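Local structure of lipoprotein (Klebsiella pneumoniae subsp. pneumoniae, 4HWM) at residues S36-S42 and C54-Q58; P30-M34 and D96-L100; E48-F52 and Q63-L67; D7-D11 and V77-L81; A19-W25 and R88-I93. The protein is of unknown function but is probably a bacterial lipoprotein with a closed antiparallel beta barrel resembling lipocalin-like folds. Residues are numbered along the deposited sequence.

Contact 1: S36-S42 and C54-Q58; sequences SPDAIAS and CRQWQ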
# COMPACT_ATOMS: atom_id res chain seq x y z
N SER A 36 -0.77 1.42 -18.55
CA SER A 36 -0.55 0.41 -19.57
C SER A 36 -0.61 -0.98 -18.93
O SER A 36 -0.35 -1.09 -17.73
CB SER A 36 0.82 0.64 -20.20
OG SER A 36 0.86 0.07 -21.52
N PRO A 37 -0.91 -2.04 -19.72
CA PRO A 37 -1.05 -3.37 -19.14
C PRO A 37 0.15 -3.91 -18.36
O PRO A 37 -0.06 -4.70 -17.43
CB PRO A 37 -1.34 -4.27 -20.35
CG PRO A 37 -2.08 -3.35 -21.27
CD PRO A 37 -1.39 -2.02 -21.12
N ASP A 38 1.36 -3.48 -18.67
CA ASP A 38 2.53 -3.96 -17.93
C ASP A 38 2.83 -3.19 -16.65
O ASP A 38 3.72 -3.58 -15.88
CB ASP A 38 3.79 -3.95 -18.79
CG ASP A 38 3.73 -4.94 -19.94
OD1 ASP A 38 3.07 -6.02 -19.82
OD2 ASP A 38 4.38 -4.59 -20.94
N ALA A 39 2.09 -2.11 -16.40
CA ALA A 39 2.26 -1.36 -15.17
C ALA A 39 1.90 -2.27 -13.97
O ALA A 39 1.01 -3.13 -14.09
CB ALA A 39 1.41 -0.08 -15.16
N ILE A 40 2.60 -2.07 -12.87
CA ILE A 40 2.46 -2.87 -11.65
C ILE A 40 2.20 -1.92 -10.48
O ILE A 40 2.83 -0.88 -10.36
CB ILE A 40 3.75 -3.69 -11.36
CG1 ILE A 40 4.09 -4.61 -12.52
CG2 ILE A 40 3.64 -4.52 -10.06
CD1 ILE A 40 5.51 -5.10 -12.53
N ALA A 41 1.27 -2.29 -9.60
CA ALA A 41 1.10 -1.63 -8.33
C ALA A 41 1.31 -2.61 -7.19
O ALA A 41 0.93 -3.77 -7.25
CB ALA A 41 -0.27 -0.99 -8.23
N SER A 42 1.90 -2.09 -6.13
CA SER A 42 2.19 -2.86 -4.92
C SER A 42 1.78 -2.06 -3.69
O SER A 42 1.84 -0.83 -3.67
CB SER A 42 3.69 -3.16 -4.83
OG SER A 42 4.15 -3.88 -5.95
N CYS A 54 3.45 1.59 -4.02
CA CYS A 54 4.52 1.71 -5.01
C CYS A 54 3.99 1.25 -6.34
O CYS A 54 3.55 0.12 -6.47
CB CYS A 54 5.72 0.87 -4.57
SG CYS A 54 7.15 0.99 -5.63
N ARG A 55 4.01 2.14 -7.32
CA ARG A 55 3.47 1.84 -8.64
C ARG A 55 4.54 2.12 -9.66
O ARG A 55 5.29 3.05 -9.51
CB ARG A 55 2.25 2.68 -8.90
CG ARG A 55 1.23 2.50 -7.79
CD ARG A 55 -0.02 3.21 -8.08
NE ARG A 55 -0.83 3.41 -6.88
CZ ARG A 55 -2.10 3.75 -6.84
NH1 ARG A 55 -2.79 3.96 -7.96
NH2 ARG A 55 -2.68 3.93 -5.66
N GLN A 56 4.63 1.30 -10.69
CA GLN A 56 5.73 1.40 -11.63
C GLN A 56 5.31 1.04 -13.04
O GLN A 56 4.49 0.13 -13.27
CB GLN A 56 6.87 0.50 -11.21
CG GLN A 56 6.56 -0.96 -11.13
CD GLN A 56 7.69 -1.74 -10.55
OE1 GLN A 56 8.69 -2.01 -11.26
NE2 GLN A 56 7.56 -2.13 -9.30
N TRP A 57 5.88 1.76 -13.99
CA TRP A 57 5.87 1.34 -15.38
C TRP A 57 7.12 1.93 -16.02
O TRP A 57 8.20 1.38 -15.83
CB TRP A 57 4.55 1.72 -16.07
CG TRP A 57 4.54 1.26 -17.50
CD1 TRP A 57 4.96 0.05 -17.98
CD2 TRP A 57 4.10 2.01 -18.61
NE1 TRP A 57 4.82 0.01 -19.35
CE2 TRP A 57 4.30 1.21 -19.76
CE3 TRP A 57 3.57 3.29 -18.76
CZ2 TRP A 57 3.96 1.65 -21.03
CZ3 TRP A 57 3.25 3.73 -20.03
CH2 TRP A 57 3.46 2.91 -21.16
N GLN A 58 7.01 3.06 -16.71
CA GLN A 58 8.19 3.76 -17.21
C GLN A 58 8.94 4.46 -16.09
O GLN A 58 10.15 4.64 -16.18
CB GLN A 58 7.86 4.76 -18.33
CG GLN A 58 7.17 4.17 -19.53
CD GLN A 58 8.00 3.17 -20.26
OE1 GLN A 58 9.17 3.43 -20.57
NE2 GLN A 58 7.43 2.00 -20.52
O HOH W 1 4.90 -2.12 -21.34
O HOH W 2 4.97 -1.95 -7.94

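Contact 2: P30-M34 and D96-L100; sequences PQSAM and DRMTL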
# COMPACT_ATOMS: atom_id res chain seq x y z
N PRO A 30 -2.73 -7.11 -15.94
CA PRO A 30 -3.08 -5.75 -16.35
C PRO A 30 -4.23 -5.18 -15.54
O PRO A 30 -5.22 -5.87 -15.25
CB PRO A 30 -3.48 -5.95 -17.82
CG PRO A 30 -2.68 -7.11 -18.26
CD PRO A 30 -2.73 -8.04 -17.09
N GLN A 31 -4.07 -3.93 -15.14
CA GLN A 31 -5.10 -3.18 -14.42
C GLN A 31 -5.57 -2.02 -15.28
O GLN A 31 -4.76 -1.18 -15.64
CB GLN A 31 -4.51 -2.60 -13.13
CG GLN A 31 -3.89 -3.67 -12.24
CD GLN A 31 -4.89 -4.63 -11.69
OE1 GLN A 31 -5.87 -4.23 -11.03
NE2 GLN A 31 -4.65 -5.92 -11.93
N SER A 32 -6.88 -1.96 -15.56
CA SER A 32 -7.42 -0.94 -16.47
C SER A 32 -7.22 0.48 -15.95
O SER A 32 -7.23 1.43 -16.74
CB SER A 32 -8.89 -1.22 -16.75
OG SER A 32 -9.67 -1.12 -15.58
N ALA A 33 -7.08 0.64 -14.62
CA ALA A 33 -6.83 1.93 -14.01
C ALA A 33 -5.46 2.51 -14.30
O ALA A 33 -5.25 3.72 -14.19
CB ALA A 33 -7.02 1.85 -12.48
N MSE A 34 -4.52 1.66 -14.71
CA MSE A 34 -3.14 2.05 -14.85
C MSE A 34 -2.81 2.46 -16.27
O MSE A 34 -3.57 2.22 -17.21
CB MSE A 34 -2.26 0.92 -14.37
CG MSE A 34 -2.46 0.61 -12.86
SE MSE A 34 -1.08 -0.51 -12.11
CE MSE A 34 0.21 0.88 -11.66
N ASP A 96 -7.72 1.23 -4.48
CA ASP A 96 -7.67 2.31 -5.47
C ASP A 96 -8.01 1.82 -6.89
O ASP A 96 -7.27 2.06 -7.83
CB ASP A 96 -6.33 3.03 -5.40
CG ASP A 96 -6.35 4.37 -6.11
OD1 ASP A 96 -7.44 4.96 -6.30
OD2 ASP A 96 -5.25 4.81 -6.50
N ARG A 97 -9.11 1.11 -7.01
CA ARG A 97 -9.65 0.70 -8.30
C ARG A 97 -8.84 -0.41 -8.99
O ARG A 97 -9.02 -0.69 -10.18
CB ARG A 97 -9.87 1.93 -9.23
CG ARG A 97 -10.74 3.01 -8.55
CD ARG A 97 -11.05 4.26 -9.40
NE ARG A 97 -9.85 5.08 -9.57
CZ ARG A 97 -9.06 5.06 -10.65
NH1 ARG A 97 -9.33 4.30 -11.70
NH2 ARG A 97 -7.99 5.83 -10.68
N MSE A 98 -8.02 -1.10 -8.20
CA MSE A 98 -7.22 -2.22 -8.66
C MSE A 98 -7.42 -3.43 -7.78
O MSE A 98 -7.99 -3.33 -6.70
CB MSE A 98 -5.74 -1.86 -8.61
CG MSE A 98 -5.38 -0.59 -9.40
SE MSE A 98 -3.57 -0.05 -9.25
CE MSE A 98 -3.63 0.56 -7.40
N THR A 99 -6.95 -4.56 -8.27
CA THR A 99 -6.94 -5.81 -7.50
C THR A 99 -5.51 -6.24 -7.33
O THR A 99 -4.77 -6.39 -8.30
CB THR A 99 -7.71 -6.92 -8.23
OG1 THR A 99 -9.08 -6.51 -8.39
CG2 THR A 99 -7.70 -8.24 -7.43
N LEU A 100 -5.11 -6.43 -6.07
CA LEU A 100 -3.75 -6.85 -5.73
C LEU A 100 -3.80 -8.20 -5.02
O LEU A 100 -4.71 -8.44 -4.24
CB LEU A 100 -3.04 -5.84 -4.84
CG LEU A 100 -2.63 -4.50 -5.47
CD1 LEU A 100 -3.79 -3.67 -5.92
CD2 LEU A 100 -1.70 -3.72 -4.56
O HOH W 3 -7.76 -1.37 -12.55
O HOH W 4 -6.94 5.62 -13.27

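Contact 3: E48-F52 and Q63-L67; sequences EGDTF and QPGKL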
# COMPACT_ATOMS: atom_id res chain seq x y z
N GLU A 48 2.00 -3.10 12.30
CA GLU A 48 1.68 -1.88 13.03
C GLU A 48 0.81 -0.90 12.25
O GLU A 48 0.32 0.09 12.81
CB GLU A 48 2.98 -1.19 13.47
CG GLU A 48 3.81 -2.02 14.46
CD GLU A 48 4.74 -3.02 13.81
OE1 GLU A 48 4.86 -3.05 12.56
OE2 GLU A 48 5.38 -3.80 14.56
N GLY A 49 0.61 -1.14 10.94
CA GLY A 49 -0.24 -0.26 10.15
C GLY A 49 0.50 0.77 9.33
O GLY A 49 -0.14 1.66 8.78
N ASP A 50 1.82 0.67 9.22
CA ASP A 50 2.53 1.50 8.24
C ASP A 50 2.32 0.88 6.86
O ASP A 50 2.20 -0.34 6.72
CB ASP A 50 4.00 1.61 8.54
CG ASP A 50 4.28 2.40 9.79
OD1 ASP A 50 4.18 3.63 9.76
OD2 ASP A 50 4.59 1.79 10.83
N THR A 51 2.25 1.72 5.84
CA THR A 51 2.03 1.25 4.49
C THR A 51 3.00 1.87 3.51
O THR A 51 3.65 2.89 3.80
CB THR A 51 0.61 1.56 4.04
OG1 THR A 51 0.48 2.97 3.86
CG2 THR A 51 -0.46 1.00 5.04
N PHE A 52 3.03 1.28 2.32
CA PHE A 52 3.85 1.80 1.23
C PHE A 52 3.18 1.44 -0.07
O PHE A 52 2.96 0.25 -0.35
CB PHE A 52 5.24 1.17 1.29
CG PHE A 52 6.30 1.90 0.50
CD1 PHE A 52 6.67 3.18 0.85
CD2 PHE A 52 6.92 1.30 -0.58
CE1 PHE A 52 7.69 3.83 0.15
CE2 PHE A 52 7.90 1.95 -1.29
CZ PHE A 52 8.27 3.22 -0.95
N GLN A 63 4.85 6.01 -2.25
CA GLN A 63 4.40 6.89 -1.16
C GLN A 63 4.16 6.11 0.10
O GLN A 63 3.36 5.19 0.10
CB GLN A 63 3.08 7.58 -1.51
CG GLN A 63 3.10 8.37 -2.84
CD GLN A 63 1.71 8.63 -3.30
OE1 GLN A 63 1.30 8.15 -4.36
NE2 GLN A 63 0.93 9.32 -2.46
N PRO A 64 4.84 6.49 1.20
CA PRO A 64 4.49 5.93 2.49
C PRO A 64 3.08 6.36 2.92
O PRO A 64 2.56 7.38 2.47
CB PRO A 64 5.58 6.49 3.42
CG PRO A 64 6.79 6.75 2.46
CD PRO A 64 6.08 7.29 1.24
N GLY A 65 2.47 5.61 3.83
CA GLY A 65 1.18 5.95 4.40
C GLY A 65 0.93 5.22 5.72
O GLY A 65 1.83 4.58 6.26
N LYS A 66 -0.30 5.34 6.18
CA LYS A 66 -0.74 4.74 7.43
C LYS A 66 -2.13 4.22 7.27
O LYS A 66 -2.95 4.89 6.67
CB LYS A 66 -0.85 5.81 8.55
CG LYS A 66 0.41 6.46 8.94
CD LYS A 66 0.16 7.60 9.92
CE LYS A 66 1.41 8.35 10.27
NZ LYS A 66 1.02 9.56 11.10
N LEU A 67 -2.45 3.08 7.88
CA LEU A 67 -3.84 2.65 7.95
C LEU A 67 -4.61 3.51 8.95
O LEU A 67 -4.05 3.95 9.98
CB LEU A 67 -3.93 1.22 8.42
CG LEU A 67 -3.34 0.14 7.55
CD1 LEU A 67 -3.58 -1.21 8.24
CD2 LEU A 67 -3.90 0.16 6.12
O HOH W 5 4.22 5.07 7.47
O HOH W 6 0.91 4.14 1.34

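Contact 4: D7-D11 and V77-L81; sequences DRYED and VTASL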
# COMPACT_ATOMS: atom_id res chain seq x y z
N ASP A 7 -6.82 18.67 9.51
CA ASP A 7 -6.07 17.47 9.94
C ASP A 7 -4.69 17.38 9.24
O ASP A 7 -4.53 17.70 8.05
CB ASP A 7 -6.91 16.16 9.83
CG ASP A 7 -7.60 15.96 8.47
OD1 ASP A 7 -7.61 16.87 7.61
OD2 ASP A 7 -8.16 14.84 8.27
N ARG A 8 -3.69 16.98 10.02
CA ARG A 8 -2.33 16.82 9.55
C ARG A 8 -2.04 15.33 9.48
O ARG A 8 -2.48 14.57 10.34
CB ARG A 8 -1.32 17.44 10.54
CG ARG A 8 -1.38 18.93 10.76
CD ARG A 8 -0.09 19.40 11.38
NE ARG A 8 0.26 18.65 12.58
CZ ARG A 8 1.50 18.40 13.01
NH1 ARG A 8 2.57 18.90 12.38
NH2 ARG A 8 1.68 17.68 14.12
N TYR A 9 -1.25 14.92 8.51
CA TYR A 9 -0.78 13.53 8.47
C TYR A 9 -0.10 13.06 9.74
O TYR A 9 -0.31 11.93 10.18
CB TYR A 9 0.17 13.35 7.28
CG TYR A 9 0.71 11.96 7.12
CD1 TYR A 9 -0.10 10.93 6.64
CD2 TYR A 9 2.03 11.66 7.45
CE1 TYR A 9 0.39 9.64 6.49
CE2 TYR A 9 2.55 10.39 7.28
CZ TYR A 9 1.72 9.37 6.79
OH TYR A 9 2.21 8.10 6.60
N GLU A 10 0.70 13.95 10.35
CA GLU A 10 1.46 13.61 11.56
C GLU A 10 0.56 13.24 12.72
O GLU A 10 1.00 12.52 13.61
CB GLU A 10 2.35 14.79 12.00
CG GLU A 10 3.49 15.08 11.05
CD GLU A 10 3.12 15.98 9.89
OE1 GLU A 10 1.90 16.33 9.68
OE2 GLU A 10 4.07 16.38 9.19
N ASP A 11 -0.67 13.75 12.70
CA ASP A 11 -1.61 13.58 13.80
C ASP A 11 -2.57 12.42 13.57
O ASP A 11 -3.38 12.11 14.44
CB ASP A 11 -2.40 14.88 14.02
CG ASP A 11 -1.50 16.07 14.35
OD1 ASP A 11 -0.47 15.89 15.03
OD2 ASP A 11 -1.84 17.22 13.94
N VAL A 77 -4.10 5.96 4.33
CA VAL A 77 -3.92 7.41 4.27
C VAL A 77 -2.46 7.68 3.90
O VAL A 77 -1.56 7.36 4.65
CB VAL A 77 -4.25 8.12 5.62
CG1 VAL A 77 -4.12 9.63 5.45
CG2 VAL A 77 -5.63 7.70 6.11
N THR A 78 -2.20 8.23 2.71
CA THR A 78 -0.81 8.45 2.32
C THR A 78 -0.29 9.71 2.96
O THR A 78 -1.07 10.54 3.42
CB THR A 78 -0.63 8.61 0.81
OG1 THR A 78 -1.27 9.81 0.39
CG2 THR A 78 -1.15 7.44 0.05
N ALA A 79 1.04 9.88 2.90
CA ALA A 79 1.71 11.05 3.48
C ALA A 79 1.27 12.38 2.83
O ALA A 79 1.49 13.43 3.41
CB ALA A 79 3.23 10.88 3.42
N SER A 80 0.67 12.30 1.64
CA SER A 80 0.06 13.46 0.96
C SER A 80 -1.44 13.59 1.24
O SER A 80 -2.11 14.43 0.65
CB SER A 80 0.27 13.35 -0.54
OG SER A 80 1.64 13.21 -0.83
N LEU A 81 -1.96 12.73 2.12
CA LEU A 81 -3.37 12.72 2.55
C LEU A 81 -4.36 12.24 1.47
O LEU A 81 -5.55 12.57 1.51
CB LEU A 81 -3.80 14.05 3.19
CG LEU A 81 -3.23 14.42 4.56
CD1 LEU A 81 -3.79 15.78 5.00
CD2 LEU A 81 -3.51 13.35 5.61

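Contact 5: A19-W25 and R88-I93; sequences AGLAGFW and REGNTI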
# COMPACT_ATOMS: atom_id res chain seq x y z
N ALA A 19 -6.26 -8.73 11.21
CA ALA A 19 -5.74 -10.04 10.90
C ALA A 19 -5.91 -10.36 9.41
O ALA A 19 -7.00 -10.24 8.85
CB ALA A 19 -6.45 -11.10 11.75
N GLY A 20 -4.81 -10.79 8.80
CA GLY A 20 -4.81 -11.22 7.41
C GLY A 20 -4.38 -10.15 6.42
O GLY A 20 -4.12 -10.50 5.29
N LEU A 21 -4.31 -8.88 6.83
CA LEU A 21 -4.01 -7.78 5.92
C LEU A 21 -2.52 -7.49 5.84
O LEU A 21 -2.04 -7.11 4.78
CB LEU A 21 -4.78 -6.52 6.26
CG LEU A 21 -4.61 -5.34 5.29
CD1 LEU A 21 -5.08 -5.72 3.85
CD2 LEU A 21 -5.29 -4.07 5.82
N ALA A 22 -1.78 -7.68 6.92
CA ALA A 22 -0.35 -7.40 6.90
C ALA A 22 0.32 -8.28 5.86
O ALA A 22 0.06 -9.48 5.77
CB ALA A 22 0.27 -7.60 8.29
N GLY A 23 1.18 -7.68 5.05
CA GLY A 23 1.86 -8.42 4.00
C GLY A 23 2.31 -7.52 2.86
O GLY A 23 2.29 -6.31 2.97
N PHE A 24 2.74 -8.19 1.82
CA PHE A 24 3.02 -7.60 0.52
C PHE A 24 1.88 -7.96 -0.44
O PHE A 24 1.47 -9.12 -0.51
CB PHE A 24 4.31 -8.14 -0.08
CG PHE A 24 5.55 -7.90 0.73
CD1 PHE A 24 5.82 -6.68 1.27
CD2 PHE A 24 6.47 -8.92 0.90
CE1 PHE A 24 7.00 -6.47 1.98
CE2 PHE A 24 7.63 -8.73 1.61
CZ PHE A 24 7.91 -7.49 2.14
N TRP A 25 1.41 -6.96 -1.18
CA TRP A 25 0.33 -7.12 -2.13
C TRP A 25 0.79 -6.57 -3.47
O TRP A 25 1.39 -5.50 -3.48
CB TRP A 25 -0.89 -6.35 -1.60
CG TRP A 25 -1.34 -6.86 -0.27
CD1 TRP A 25 -0.93 -6.43 0.96
CD2 TRP A 25 -2.27 -7.91 -0.04
NE1 TRP A 25 -1.54 -7.16 1.94
CE2 TRP A 25 -2.38 -8.07 1.36
CE3 TRP A 25 -3.03 -8.73 -0.88
CZ2 TRP A 25 -3.20 -9.02 1.93
CZ3 TRP A 25 -3.90 -9.66 -0.28
CH2 TRP A 25 -3.95 -9.80 1.10
N ARG A 88 -10.34 -6.55 1.81
CA ARG A 88 -9.67 -7.80 1.60
C ARG A 88 -10.67 -8.96 1.46
O ARG A 88 -11.66 -9.03 2.18
CB ARG A 88 -8.72 -8.10 2.76
CG ARG A 88 -7.84 -9.32 2.53
CD ARG A 88 -6.86 -9.53 3.69
NE ARG A 88 -7.49 -10.07 4.90
CZ ARG A 88 -7.73 -11.36 5.11
NH1 ARG A 88 -7.41 -12.25 4.20
NH2 ARG A 88 -8.28 -11.76 6.27
N GLU A 89 -10.36 -9.85 0.53
CA GLU A 89 -11.00 -11.17 0.44
C GLU A 89 -9.94 -12.23 0.20
O GLU A 89 -9.44 -12.44 -0.91
CB GLU A 89 -12.08 -11.24 -0.65
CG GLU A 89 -13.11 -12.35 -0.37
CD GLU A 89 -14.03 -11.98 0.77
OE1 GLU A 89 -14.95 -11.16 0.55
OE2 GLU A 89 -13.84 -12.49 1.90
N GLY A 90 -9.54 -12.88 1.29
CA GLY A 90 -8.55 -13.92 1.22
C GLY A 90 -7.21 -13.36 0.78
O GLY A 90 -6.65 -12.49 1.44
N ASN A 91 -6.70 -13.87 -0.34
CA ASN A 91 -5.40 -13.47 -0.89
C ASN A 91 -5.47 -12.36 -1.93
O ASN A 91 -4.52 -12.17 -2.68
CB ASN A 91 -4.68 -14.67 -1.47
CG ASN A 91 -4.24 -15.64 -0.41
OD1 ASN A 91 -3.94 -15.24 0.73
ND2 ASN A 91 -4.22 -16.93 -0.76
N THR A 92 -6.58 -11.64 -1.96
CA THR A 92 -6.69 -10.44 -2.79
C THR A 92 -7.25 -9.27 -2.01
O THR A 92 -8.05 -9.44 -1.06
CB THR A 92 -7.53 -10.66 -4.07
OG1 THR A 92 -8.90 -10.74 -3.74
CG2 THR A 92 -7.11 -11.93 -4.79
N ILE A 93 -6.79 -8.08 -2.38
CA ILE A 93 -7.36 -6.84 -1.90
C ILE A 93 -7.88 -5.99 -3.06
O ILE A 93 -7.33 -6.05 -4.18
CB ILE A 93 -6.41 -5.99 -1.01
CG1 ILE A 93 -5.13 -5.59 -1.77
CG2 ILE A 93 -6.12 -6.71 0.31
CD1 ILE A 93 -4.28 -4.59 -1.02
O HOH W 7 -8.15 -8.20 6.90

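Contact 1: S36-S42 and C54-Q58
An antiparallel beta hairpin within the eight-stranded barrel illustrates how paired strands settle their backbone polar atoms. Residues 40-42 and 54-56, parts of strands 40-45 and 50-56, run at 172° with a closest axis approach of 4.7 Å. Two hydrogen-bonded pairs flank the non-hydrogen-bonded pair of Ala-41 and Arg-55. In the first, Ile-40 N gives to Gln-56 O at 2.9 Å and Gln-56 N to Ile-40 O at 2.8 Å; in the second, Ser-42 N gives to Cys-54 O at 2.8 Å and Cys-54 N to Ser-42 O at 2.9 Å. The intervening residues turn their backbones outward, Ala-41 to Thr-27 and Arg-55 to Ile-61. The Arg-55 guanidinium is held by Asp-53 and Asp-96, while Cys-54 carries the disulfide to Cys-110 of helix 108-118. Water 2 donates to Cys-54 O (2.9 Å) and meets Ser-42 OG (2.9 Å). Just before strand 40-45, a type I turn from Ser-36 to Ala-39 folds over Trp-57, placing Ser-36 CB 3.5 Å from the centroid of its six-membered ring in a CH-pi contact. The indole nitrogen is satisfied: Trp-57 NE1 gives to water 1 at 2.9 Å, which donates to Asp-38 OD2 at 2.6 Å.

Contact 2: P30-M34 and D96-L100
A type I turn from Gln-31 to Met-34, in the loop between the first two strands of the barrel, 23-26 and 40-45, packs beside the start of strand 98-103. The turn is closed by Met-34 N to Gln-31 O at 3.0 Å. The Gln-31 side chain makes the one direct hydrogen bond between the segments: with chi1 and chi2 both m it folds back compactly and turns its amide to the opposing backbone, where OE1 accepts from Thr-99 N at 3.0 Å and 170°. Its NE2 gives to Gly-29 O, so both ends of the amide are engaged. Asp-96 and Arg-97 have positive phi, as suits the tight loop joining strands 92-95 and 98-103. Met-98, m at chi1, t at chi2 and m at chi3, extends to meet Met-34, which differs chiefly in a p chi3; both are selenomethionines, and their SE atoms touch at 3.8 Å. Both also rest on Arg-55 and Ala-41, tying the loop to the neighbouring hairpin. The Arg-97 side chain, bent by its m chi3, curls so that NH1 lies 3.5 Å from Ala-33 CB. Waters fill the remaining polar gap: water 3 joins Ala-33 N (3.0 Å) to Arg-97 O (2.8 Å), and water 4 takes Arg-97 NH2 at 2.8 Å and donates to Ala-33 O at 2.7 Å.

Contact 3: E48-F52 and Q63-L67
This is antiparallel strand pairing between strands 50-56 and 60-70, the next hairpin of the barrel, and a glycine lets the strands pack closely at Thr-51. Residues 50-52 and 63-67 run at 145°, a marked strand twist, with a closest axis approach of 4.3 Å. Thr-51 and Gly-65 form the hydrogen-bonded pair: Thr-51 N gives to Gly-65 O at 2.9 Å and Gly-65 N to Thr-51 O at 3.0 Å. Leu-67 N adds a bond to Gly-49 O at 2.9 Å. A CB on Gly-65 would lie 2.7 Å from Thr-51 OG1, a clash, so the bare position accommodates the threonine hydroxyl, which bonds Asn-76. On the other face sit Asp-50, Lys-66, Phe-52 and Pro-64; Phe-52 CE1 meets Pro-64 CG at 3.8 Å, and helix 108-118 covers the phenyl ring. Asp-50 and Lys-66 are neighbours but turn to different partners, Lys-14 and Tyr-9. The chemistry thus implies a pairing carried by backbone bonds, with the charged side chains tying the N-terminal region to the barrel.

Contact 4: D7-D11 and V77-L81
Tyr-9 packs its ring against the turn after strand 73-78, lying over Ala-79. Val-77, still in strand 73-78, presents its carbonyl O to the ring edge, 3.5 Å from Tyr-9 CE1, with its CG1 4.4 Å from Tyr-9 CD1. Thr-78 points its CB away, and its hydroxyl bonds Asp-82; its O approaches Tyr-9 CD1 at 3.4 Å while accepting Leu-81 N at 2.7 Å, the closure of a type I turn. Ala-79 makes the centrepiece: its CA stands 3.5 Å from the Tyr-9 ring centroid, only 10° off the normal, a CH-pi contact, and its CB reaches Tyr-9 CE2 at 3.9 Å. After Ser-80, Leu-81 sends an extended side chain back, placing CD2 4.0 Å from Tyr-9 CB and CD1 3.7 Å from Asp-7 O. The joint is therefore one of packing. Within residues 7-11, residues 9-11 form a 3-10 segment and Arg-8 NE bridges Asp-11 OD2 at 2.9 Å. Lys-66, from the adjoining strand 60-70, takes the opposite face of the Tyr-9 ring in a cation-pi contact and bonds Tyr-9 O, so the N-terminal segment lies against the adjacent, paired strands 60-70 and 73-78, beside the turn into strand 83-89.

Contact 5: A19-W25 and R88-I93
Gly-23, Phe-24 and Trp-25 recall the Gly-X-Trp signature that opens the first strand of lipocalin barrels, and the packing of Trp-25 against Arg-102 of the last strand, 98-103, is consistent with that resemblance. Across this contact the tryptophan buries the most surface, followed by Arg-88 and Ile-93. Trp-25 directs its six-membered ring at the type II' turn from Glu-89 to Thr-92, which joins strands 83-89 and 92-95. Ile-93 CG2 sits over the face of that ring, 3.7 Å from its centroid and 8° off the normal, a CH-pi contact; the same methyl lies 3.8 Å from Leu-21 CD1. The turn backbone meets the ring at its edge, with Asn-91 O 3.5 Å from Trp-25 CZ3. On the pyrrole side, Trp-25 NE1 gives to Leu-21 O at 2.9 Å. Arg-88 extends toward residues 19-21, its CD 3.9 Å from Trp-25 CH2, and its guanidinium lies with one face under Gly-20 O, which is bonded by Arg-102. Arg-88 NH1 gives to Gly-90 O at 2.9 Å. Arg-88 NH2 makes a weak bond to Ala-19 O at 3.3 Å, backed by water 7, which accepts from Arg-88 NE at 2.8 Å and donates to Ala-19 O at 3.0 Å.

In the fold
From the N terminus, contact 4 opens first, closing a loop from residues 7-11 to the turn after strand 73-78. Contact 5 begins next, at the first strand, and contact 2 follows in the loop after it; both finish beyond contact 4, so contacts 2, 4 and 5 cross one another. Contacts 1 and 3 nest inside all three loops and cross each other by sharing strand 50-56, as successive hairpins do. Contacts 1 and 2 meet at one end of the barrel, where Arg-55 bridges Asp-96. Contact 3 joins contact 4 through Lys-66, whereas contacts 4 and 5 lie on opposite sides of the chain's centre. Local hairpins thus build the wall, and the longer loops pack against it.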